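PDB 2GGS: 273aa long hypothetical dTDP-4-dehydrorhamnose reductase from Sulfolobus tokodaii, which binds NADPH and probably uses it to reduce dTDP-4-dehydrorhamnose to dTDP-rhamnose. Local coordinates for residues 68-76 with 238-246; 151-161 with 181-189. All coordinates share one frame; numbering follows the deposited sequence.

In the fold
Contact 1 lies at the surface and contact 2 in the buried middle of the chain, their centres about 18 Å apart, with NADPH touching both. In contact 1 the short helix 70-75 meets an irregular loop between strand 231-234 and helix 253-258, and polar bonds do most of the work: one carboxylate takes a guanidinium and two backbone N-H groups. Contact 2 joins the chain leaving strand 147-151 to the approach of helix 186-199 by backbone bonds and apolar side chains. Along the sequence it nests inside the loop that contact 1 closes. Thr68 and Lys158, one from each, converge on the same phosphate oxygen, O1A of NADPH.

Contact 1: residues 68-76 with 238-246; sequences TDVDKCEIE and RGWIAKRPY. With NDP (NADPH dihydro-nicotinamide-adenine-dinucleotide phosphate), chain C.
Asp71 and Arg244 form a two-pronged, end-on salt bridge, NH1 giving a bond to OD1 (2.9 Å) and NH2 a nearly straight one to OD2 (3.0 Å), although the carboxylate and guanidinium planes stand 47° apart. With CG beside its own backbone N (chi1 -63°), Asp71 also lets OD1 take the backbone N-H groups of the loop: Ile241 N comes from above the carboxylate plane at 2.8 Å, while Ala242 N lies nearly in line with the C-O bond. Three donors thus grip one oxygen. With an alanine in place of Asp71, those two N-H groups and the arginine charge would probably lose their shared acceptor. The Arg244 guanidinium is sandwiched: the Trp240 ring lies over one face, Val70 CG1 over the other, 3.8 Å from Arg244 CZ, and NH1 also bonds Ala242 O. Farther along the helix, Glu74 slides past Ile241, its CG against CG2 (3.8 Å). Glu74 OE1 takes the N-H of Tyr129, and OE2 reaches Lys243 N through a water. Asp69 caps the helix by accepting from Lys72 N. This N-capped helix, clasped by a distant loop, follows Thr68, whose OG1 bonds NADPH O1A at the edge of the Rossmann-fold cofactor site.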
# COMPACT_ATOMS: atom_id res chain seq x y z
N THR A 68 1.71 0.02 8.79
CA THR A 68 1.14 1.15 8.06
C THR A 68 0.49 2.24 8.92
O THR A 68 -0.05 3.22 8.38
CB THR A 68 0.11 0.64 7.01
OG1 THR A 68 -0.99 0.05 7.70
CG2 THR A 68 0.74 -0.41 6.08
N ASP A 69 0.50 2.08 10.24
CA ASP A 69 0.05 3.14 11.14
C ASP A 69 1.15 4.19 11.21
O ASP A 69 2.21 4.00 11.84
CB ASP A 69 -0.26 2.58 12.53
CG ASP A 69 -0.84 3.64 13.48
OD1 ASP A 69 -0.39 4.82 13.49
OD2 ASP A 69 -1.74 3.26 14.26
N VAL A 70 0.90 5.30 10.54
CA VAL A 70 1.90 6.35 10.38
C VAL A 70 2.40 6.93 11.71
O VAL A 70 3.60 7.15 11.90
CB VAL A 70 1.39 7.45 9.42
CG1 VAL A 70 2.37 8.60 9.35
CG2 VAL A 70 1.11 6.83 8.05
N ASP A 71 1.48 7.15 12.66
CA ASP A 71 1.88 7.78 13.92
C ASP A 71 2.64 6.81 14.80
O ASP A 71 3.62 7.20 15.43
CB ASP A 71 0.67 8.35 14.64
CG ASP A 71 0.02 9.44 13.84
OD1 ASP A 71 0.70 10.46 13.58
OD2 ASP A 71 -1.12 9.22 13.39
N LYS A 72 2.23 5.55 14.76
CA LYS A 72 2.96 4.50 15.45
C LYS A 72 4.38 4.37 14.91
O LYS A 72 5.33 4.27 15.69
CB LYS A 72 2.23 3.18 15.35
CG LYS A 72 1.10 3.09 16.37
CD LYS A 72 0.52 1.69 16.50
CE LYS A 72 -0.65 1.69 17.49
NZ LYS A 72 -1.48 2.93 17.38
N CYS A 73 4.54 4.44 13.58
CA CYS A 73 5.89 4.38 12.99
C CYS A 73 6.80 5.52 13.50
O CYS A 73 8.01 5.35 13.58
CB CYS A 73 5.85 4.42 11.44
SG CYS A 73 5.24 2.97 10.65
N GLU A 74 6.21 6.68 13.81
CA GLU A 74 6.99 7.85 14.20
C GLU A 74 7.61 7.68 15.58
O GLU A 74 8.71 8.19 15.82
CB GLU A 74 6.11 9.12 14.16
CG GLU A 74 6.87 10.41 14.16
CD GLU A 74 7.51 10.75 12.80
OE1 GLU A 74 7.32 9.99 11.85
OE2 GLU A 74 8.19 11.78 12.69
N ILE A 75 6.91 6.96 16.45
CA ILE A 75 7.38 6.67 17.82
C ILE A 75 8.18 5.36 17.89
O ILE A 75 9.27 5.31 18.50
CB ILE A 75 6.22 6.56 18.84
CG1 ILE A 75 5.18 7.67 18.68
CG2 ILE A 75 6.77 6.54 20.28
CD1 ILE A 75 3.73 7.15 18.94
N GLU A 76 7.66 4.30 17.26
CA GLU A 76 8.30 3.00 17.35
C GLU A 76 9.13 2.75 16.12
O GLU A 76 8.87 1.79 15.36
CB GLU A 76 7.28 1.91 17.57
CG GLU A 76 6.39 2.21 18.77
CD GLU A 76 5.15 1.44 18.69
OE1 GLU A 76 5.24 0.28 18.28
OE2 GLU A 76 4.07 2.01 19.01
N ARG A 238 -5.36 17.45 14.64
CA ARG A 238 -5.00 17.35 16.05
C ARG A 238 -4.94 15.87 16.45
O ARG A 238 -5.81 15.06 16.07
CB ARG A 238 -5.99 18.14 16.92
CG ARG A 238 -7.38 17.50 17.05
CD ARG A 238 -8.53 18.53 17.05
NE ARG A 238 -9.81 17.91 17.37
CZ ARG A 238 -10.95 18.57 17.54
NH1 ARG A 238 -10.98 19.89 17.40
NH2 ARG A 238 -12.07 17.91 17.84
N GLY A 239 -3.90 15.52 17.19
CA GLY A 239 -3.69 14.14 17.56
C GLY A 239 -2.57 13.49 16.75
O GLY A 239 -1.93 12.57 17.25
N TRP A 240 -2.36 13.96 15.52
CA TRP A 240 -1.29 13.43 14.67
C TRP A 240 0.09 13.66 15.30
O TRP A 240 0.39 14.76 15.79
CB TRP A 240 -1.34 14.06 13.26
CG TRP A 240 -2.30 13.36 12.33
CD1 TRP A 240 -3.14 12.33 12.65
CD2 TRP A 240 -2.55 13.65 10.94
NE1 TRP A 240 -3.88 11.95 11.55
CE2 TRP A 240 -3.53 12.75 10.49
CE3 TRP A 240 -2.03 14.59 10.04
CZ2 TRP A 240 -4.00 12.74 9.16
CZ3 TRP A 240 -2.50 14.59 8.71
CH2 TRP A 240 -3.47 13.67 8.29
N ILE A 241 0.90 12.60 15.34
CA ILE A 241 2.29 12.71 15.77
C ILE A 241 3.18 13.03 14.56
O ILE A 241 3.98 13.97 14.59
CB ILE A 241 2.79 11.43 16.53
CG1 ILE A 241 2.06 11.27 17.87
CG2 ILE A 241 4.29 11.50 16.79
CD1 ILE A 241 1.06 10.14 17.91
N ALA A 242 3.04 12.26 13.49
CA ALA A 242 3.89 12.46 12.30
C ALA A 242 3.39 13.58 11.39
O ALA A 242 2.20 13.87 11.35
CB ALA A 242 4.00 11.14 11.53
N LYS A 243 4.31 14.21 10.65
CA LYS A 243 3.94 15.19 9.63
C LYS A 243 3.53 14.42 8.38
O LYS A 243 4.17 13.42 8.06
CB LYS A 243 5.11 16.09 9.31
CG LYS A 243 5.43 17.14 10.39
CD LYS A 243 6.95 17.45 10.49
CE LYS A 243 7.72 16.55 11.51
NZ LYS A 243 7.10 16.51 12.88
N ARG A 244 2.44 14.83 7.73
CA ARG A 244 2.04 14.25 6.43
C ARG A 244 2.52 15.14 5.30
O ARG A 244 2.52 16.36 5.46
CB ARG A 244 0.51 14.09 6.36
CG ARG A 244 -0.05 12.75 6.87
CD ARG A 244 0.33 12.46 8.32
NE ARG A 244 -0.44 11.31 8.81
CZ ARG A 244 -0.46 10.95 10.10
NH1 ARG A 244 0.25 11.63 11.00
NH2 ARG A 244 -1.18 9.90 10.49
N PRO A 245 2.91 14.55 4.15
CA PRO A 245 3.27 15.37 2.97
C PRO A 245 2.06 16.15 2.48
O PRO A 245 0.95 15.64 2.46
CB PRO A 245 3.74 14.33 1.93
CG PRO A 245 3.12 13.03 2.38
CD PRO A 245 3.05 13.10 3.89
N TYR A 246 2.27 17.42 2.12
CA TYR A 246 1.16 18.27 1.64
C TYR A 246 0.44 17.73 0.39
O TYR A 246 -0.77 17.59 0.40
CB TYR A 246 1.65 19.68 1.36
CG TYR A 246 0.55 20.57 0.83
CD1 TYR A 246 -0.53 20.93 1.65
CD2 TYR A 246 0.56 21.01 -0.48
CE1 TYR A 246 -1.57 21.73 1.17
CE2 TYR A 246 -0.48 21.82 -0.98
CZ TYR A 246 -1.52 22.18 -0.14
OH TYR A 246 -2.54 22.99 -0.60
PA NDP C . -2.61 -3.24 6.02
O1A NDP C . -2.29 -2.44 7.21
O2A NDP C . -4.06 -3.47 5.81
O5B NDP C . -1.89 -4.65 6.04
C5B NDP C . -0.60 -4.79 6.60
C4B NDP C . -0.23 -6.24 6.40
O4B NDP C . 1.13 -6.40 6.82
C3B NDP C . -1.12 -7.20 7.18
O3B NDP C . -1.39 -8.31 6.36
C2B NDP C . -0.20 -7.61 8.34
O2B NDP C . -0.54 -8.90 8.74
C1B NDP C . 1.15 -7.57 7.62
N9A NDP C . 2.25 -7.49 8.58
C8A NDP C . 2.59 -6.42 9.36
N7A NDP C . 3.66 -6.77 10.12
C5A NDP C . 3.99 -8.04 9.82
C6A NDP C . 4.98 -8.91 10.29
N6A NDP C . 5.78 -8.53 11.33
N1A NDP C . 5.01 -10.17 9.77
C2A NDP C . 4.13 -10.62 8.79
N3A NDP C . 3.15 -9.77 8.34
C4A NDP C . 3.09 -8.52 8.86
O3 NDP C . -1.85 -2.45 4.83
PN NDP C . -2.39 -2.20 3.32
O1N NDP C . -2.97 -3.38 2.70
O2N NDP C . -3.16 -0.94 3.45
O5D NDP C . -1.01 -1.81 2.62
C5D NDP C . -0.39 -2.70 1.69
C4D NDP C . 0.95 -2.16 1.20
O4D NDP C . 0.72 -0.93 0.57
C3D NDP C . 1.97 -1.89 2.31
O3D NDP C . 3.21 -2.15 1.71
C2D NDP C . 1.82 -0.42 2.59
O2D NDP C . 3.02 0.10 3.15
C1D NDP C . 1.55 0.08 1.15
N1N NDP C . 0.85 1.38 1.17
C2N NDP C . -0.25 1.49 1.97
C3N NDP C . -1.08 2.61 1.92
C7N NDP C . -2.27 2.67 2.82
O7N NDP C . -2.97 3.89 2.93
N7N NDP C . -2.64 1.59 3.51
C4N NDP C . -0.77 3.74 0.96
C5N NDP C . 0.48 3.54 0.14
C6N NDP C . 1.22 2.36 0.28
P2B NDP C . -1.41 -9.19 10.12
O1X NDP C . -1.89 -10.56 9.89
O2X NDP C . -2.50 -8.17 10.23
O3X NDP C . -0.49 -9.06 11.37
O HOH W 1 7.07 13.44 10.86

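Contact 2: residues 151-161 with 181-189; sequences TSGIFRNKGFP and YSPISARKL. With NDP (NADPH dihydro-nicotinamide-adenine-dinucleotide phosphate), chain C.
The nicotinamide end of the NADPH pocket, in this Rossmann-type fold, is lined by segment 151-161 as it leaves strand 147-151, and segment 181-189 backs it. Gly153 N lies 3.3 Å from C4N of the nicotinamide ring. Ile154 is wedged between the cofactor and segment 181-189: its CD1 lies 3.3 Å from O4D of the nicotinamide ribose and 3.7 Å from Leu189 CD2, which it crosses at about a right angle, while CG2 rests on Ala186 CB. Thr151 points tip to tip at Leu189, and its OG1 bonds Val207 O. The backbones are joined by a single bridge between Phe155 and Ser185, in which Phe155 N bonds Ile184 O and Phe155 O accepts from Ala186 N at 2.9 Å. Ser185 N-caps helix 186-199 through OG, which takes Lys188 N and also bonds Asp267. Ser152 OG, anti to its own N (chi1 173°), takes Ser182 N at 3.0 Å and is also bonded to Asp108. Gly153 gives the Tyr181 ring room; a CB there would clash with CE2. A water links Gly153 O to Tyr181 OH. The extended Lys158 reaches back to the cofactor, NZ bonding O1A at 2.8 Å. The Phe155 ring, swung between its backbone N and carbonyl carbon (chi1 68°), has Pro161 CG over one face and, over the centre of the other, Ser185 CA in a CH-pi contact 3.8 Å from the centroid.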
# COMPACT_ATOMS: atom_id res chain seq x y z
N THR A 151 2.23 3.23 -4.43
CA THR A 151 0.78 3.50 -4.45
C THR A 151 0.44 4.50 -3.34
O THR A 151 1.31 4.90 -2.55
CB THR A 151 -0.02 2.20 -4.42
OG1 THR A 151 -1.40 2.43 -4.74
CG2 THR A 151 0.08 1.54 -3.07
N SER A 152 -0.83 4.88 -3.28
CA SER A 152 -1.26 5.98 -2.41
C SER A 152 -2.63 5.64 -1.82
O SER A 152 -3.52 5.24 -2.54
CB SER A 152 -1.35 7.26 -3.23
OG SER A 152 -1.91 8.32 -2.50
N GLY A 153 -2.80 5.85 -0.51
CA GLY A 153 -4.14 5.91 0.07
C GLY A 153 -4.98 4.67 -0.18
O GLY A 153 -6.18 4.76 -0.44
N ILE A 154 -4.39 3.48 -0.07
CA ILE A 154 -5.17 2.26 -0.22
C ILE A 154 -6.32 2.24 0.76
O ILE A 154 -6.11 2.40 1.97
CB ILE A 154 -4.34 0.96 0.02
CG1 ILE A 154 -3.14 0.88 -0.94
CG2 ILE A 154 -5.23 -0.28 -0.16
CD1 ILE A 154 -2.24 -0.37 -0.67
N PHE A 155 -7.51 1.98 0.23
CA PHE A 155 -8.69 1.87 1.10
C PHE A 155 -9.57 0.66 0.83
O PHE A 155 -9.74 0.22 -0.29
CB PHE A 155 -9.52 3.15 1.11
CG PHE A 155 -10.20 3.45 -0.23
CD1 PHE A 155 -9.56 4.28 -1.16
CD2 PHE A 155 -11.45 2.94 -0.53
CE1 PHE A 155 -10.15 4.56 -2.40
CE2 PHE A 155 -12.08 3.23 -1.77
CZ PHE A 155 -11.43 4.04 -2.70
N ARG A 156 -10.10 0.07 1.91
CA ARG A 156 -10.97 -1.07 1.82
C ARG A 156 -11.79 -1.00 3.10
O ARG A 156 -12.76 -0.23 3.17
CB ARG A 156 -10.17 -2.38 1.72
CG ARG A 156 -11.03 -3.61 1.49
CD ARG A 156 -10.22 -4.90 1.45
NE ARG A 156 -11.12 -6.02 1.31
CZ ARG A 156 -11.74 -6.60 2.34
NH1 ARG A 156 -11.53 -6.15 3.58
NH2 ARG A 156 -12.58 -7.61 2.14
N ASN A 157 -11.38 -1.75 4.12
CA ASN A 157 -12.02 -1.69 5.44
C ASN A 157 -11.37 -0.66 6.38
O ASN A 157 -11.85 -0.43 7.51
CB ASN A 157 -11.92 -3.08 6.07
CG ASN A 157 -10.49 -3.60 6.05
OD1 ASN A 157 -9.93 -3.89 5.00
ND2 ASN A 157 -9.90 -3.73 7.22
N LYS A 158 -10.26 -0.06 5.97
CA LYS A 158 -9.76 1.11 6.69
C LYS A 158 -9.29 2.18 5.69
O LYS A 158 -9.73 2.16 4.55
CB LYS A 158 -8.70 0.73 7.73
CG LYS A 158 -7.49 0.11 7.16
CD LYS A 158 -6.49 -0.26 8.26
CE LYS A 158 -5.23 -0.91 7.67
NZ LYS A 158 -4.24 -1.26 8.79
N GLY A 159 -8.45 3.12 6.12
CA GLY A 159 -8.04 4.21 5.22
C GLY A 159 -9.05 5.33 5.40
O GLY A 159 -10.07 5.15 6.07
N PHE A 160 -8.76 6.47 4.82
CA PHE A 160 -9.54 7.69 5.07
C PHE A 160 -11.05 7.58 4.71
O PHE A 160 -11.89 8.04 5.51
CB PHE A 160 -8.86 8.87 4.35
CG PHE A 160 -9.52 10.19 4.60
CD1 PHE A 160 -9.55 10.73 5.88
CD2 PHE A 160 -10.09 10.89 3.56
CE1 PHE A 160 -10.16 11.98 6.11
CE2 PHE A 160 -10.68 12.14 3.79
CZ PHE A 160 -10.72 12.67 5.06
N PRO A 161 -11.41 7.03 3.52
CA PRO A 161 -12.85 7.02 3.21
C PRO A 161 -13.71 6.31 4.24
O PRO A 161 -14.83 6.74 4.50
CB PRO A 161 -12.92 6.27 1.88
CG PRO A 161 -11.59 6.60 1.22
CD PRO A 161 -10.64 6.49 2.37
N TYR A 181 -3.77 13.62 -1.98
CA TYR A 181 -3.13 12.45 -2.55
C TYR A 181 -3.86 11.71 -3.66
O TYR A 181 -4.69 12.32 -4.35
CB TYR A 181 -2.98 11.54 -1.27
CG TYR A 181 -4.29 10.96 -0.66
CD1 TYR A 181 -5.50 11.69 -0.67
CD2 TYR A 181 -4.29 9.71 -0.04
CE1 TYR A 181 -6.69 11.16 -0.15
CE2 TYR A 181 -5.46 9.18 0.53
CZ TYR A 181 -6.66 9.90 0.47
OH TYR A 181 -7.82 9.34 0.98
N SER A 182 -3.57 10.41 -3.84
CA SER A 182 -4.15 9.69 -4.96
C SER A 182 -4.77 8.32 -4.54
O SER A 182 -4.27 7.27 -4.92
CB SER A 182 -3.10 9.50 -6.08
OG SER A 182 -1.89 9.08 -5.54
N PRO A 183 -5.88 8.37 -3.80
CA PRO A 183 -6.40 7.14 -3.18
C PRO A 183 -6.86 6.12 -4.22
O PRO A 183 -7.50 6.49 -5.22
CB PRO A 183 -7.59 7.65 -2.35
CG PRO A 183 -8.01 8.95 -3.06
CD PRO A 183 -6.70 9.55 -3.46
N ILE A 184 -6.53 4.85 -4.01
CA ILE A 184 -6.97 3.76 -4.85
C ILE A 184 -7.60 2.71 -3.96
O ILE A 184 -7.10 2.46 -2.84
CB ILE A 184 -5.75 3.19 -5.68
CG1 ILE A 184 -6.17 2.12 -6.71
CG2 ILE A 184 -4.58 2.70 -4.69
CD1 ILE A 184 -5.03 1.75 -7.66
N SER A 185 -8.70 2.11 -4.40
CA SER A 185 -9.28 0.99 -3.62
C SER A 185 -8.36 -0.19 -3.65
O SER A 185 -7.64 -0.43 -4.63
CB SER A 185 -10.65 0.56 -4.13
OG SER A 185 -10.55 0.09 -5.46
N ALA A 186 -8.36 -0.96 -2.55
CA ALA A 186 -7.58 -2.18 -2.60
C ALA A 186 -7.90 -3.07 -3.79
O ALA A 186 -6.99 -3.66 -4.36
CB ALA A 186 -7.74 -2.98 -1.27
N ARG A 187 -9.19 -3.20 -4.16
CA ARG A 187 -9.58 -4.07 -5.27
C ARG A 187 -9.05 -3.58 -6.63
O ARG A 187 -8.64 -4.40 -7.45
CB ARG A 187 -11.09 -4.30 -5.31
CG ARG A 187 -11.89 -3.03 -5.63
CD ARG A 187 -13.37 -3.45 -5.68
NE ARG A 187 -14.18 -2.36 -6.18
CZ ARG A 187 -15.41 -2.51 -6.67
NH1 ARG A 187 -15.99 -3.71 -6.71
NH2 ARG A 187 -16.08 -1.46 -7.12
N LYS A 188 -9.07 -2.27 -6.86
CA LYS A 188 -8.53 -1.76 -8.13
C LYS A 188 -7.03 -1.93 -8.23
O LYS A 188 -6.51 -2.33 -9.29
CB LYS A 188 -8.93 -0.29 -8.36
CG LYS A 188 -10.42 -0.13 -8.59
CD LYS A 188 -10.86 -0.72 -9.95
CE LYS A 188 -12.34 -0.40 -10.19
NZ LYS A 188 -13.07 -1.46 -10.97
N LEU A 189 -6.34 -1.62 -7.13
CA LEU A 189 -4.89 -1.85 -7.02
C LEU A 189 -4.57 -3.34 -7.26
O LEU A 189 -3.65 -3.66 -7.99
CB LEU A 189 -4.35 -1.38 -5.66
CG LEU A 189 -2.83 -1.57 -5.58
CD1 LEU A 189 -2.05 -1.00 -6.80
CD2 LEU A 189 -2.31 -0.99 -4.27
PA NDP C . -2.61 -3.24 6.02
O1A NDP C . -2.29 -2.44 7.21
O2A NDP C . -4.06 -3.47 5.81
O5B NDP C . -1.89 -4.65 6.04
C5B NDP C . -0.60 -4.79 6.60
C4B NDP C . -0.23 -6.24 6.40
O4B NDP C . 1.13 -6.40 6.82
C3B NDP C . -1.12 -7.20 7.18
O3B NDP C . -1.39 -8.31 6.36
C2B NDP C . -0.20 -7.61 8.34
O2B NDP C . -0.54 -8.90 8.74
C1B NDP C . 1.15 -7.57 7.62
N9A NDP C . 2.25 -7.49 8.58
C8A NDP C . 2.59 -6.42 9.36
N7A NDP C . 3.66 -6.77 10.12
C5A NDP C . 3.99 -8.04 9.82
C6A NDP C . 4.98 -8.91 10.29
N6A NDP C . 5.78 -8.53 11.33
N1A NDP C . 5.01 -10.17 9.77
C2A NDP C . 4.13 -10.62 8.79
N3A NDP C . 3.15 -9.77 8.34
C4A NDP C . 3.09 -8.52 8.86
O3 NDP C . -1.85 -2.45 4.83
PN NDP C . -2.39 -2.20 3.32
O1N NDP C . -2.97 -3.38 2.70
O2N NDP C . -3.16 -0.94 3.45
O5D NDP C . -1.01 -1.81 2.62
C5D NDP C . -0.39 -2.70 1.69
C4D NDP C . 0.95 -2.16 1.20
O4D NDP C . 0.72 -0.93 0.57
C3D NDP C . 1.97 -1.89 2.31
O3D NDP C . 3.21 -2.15 1.71
C2D NDP C . 1.82 -0.42 2.59
O2D NDP C . 3.02 0.10 3.15
C1D NDP C . 1.55 0.08 1.15
N1N NDP C . 0.85 1.38 1.17
C2N NDP C . -0.25 1.49 1.97
C3N NDP C . -1.08 2.61 1.92
C7N NDP C . -2.27 2.67 2.82
O7N NDP C . -2.97 3.89 2.93
N7N NDP C . -2.64 1.59 3.51
C4N NDP C . -0.77 3.74 0.96
C5N NDP C . 0.48 3.54 0.14
C6N NDP C . 1.22 2.36 0.28
P2B NDP C . -1.41 -9.19 10.12
O1X NDP C . -1.89 -10.56 9.89
O2X NDP C . -2.50 -8.17 10.23
O3X NDP C . -0.49 -9.06 11.37
O HOH W 2 -7.49 6.69 1.38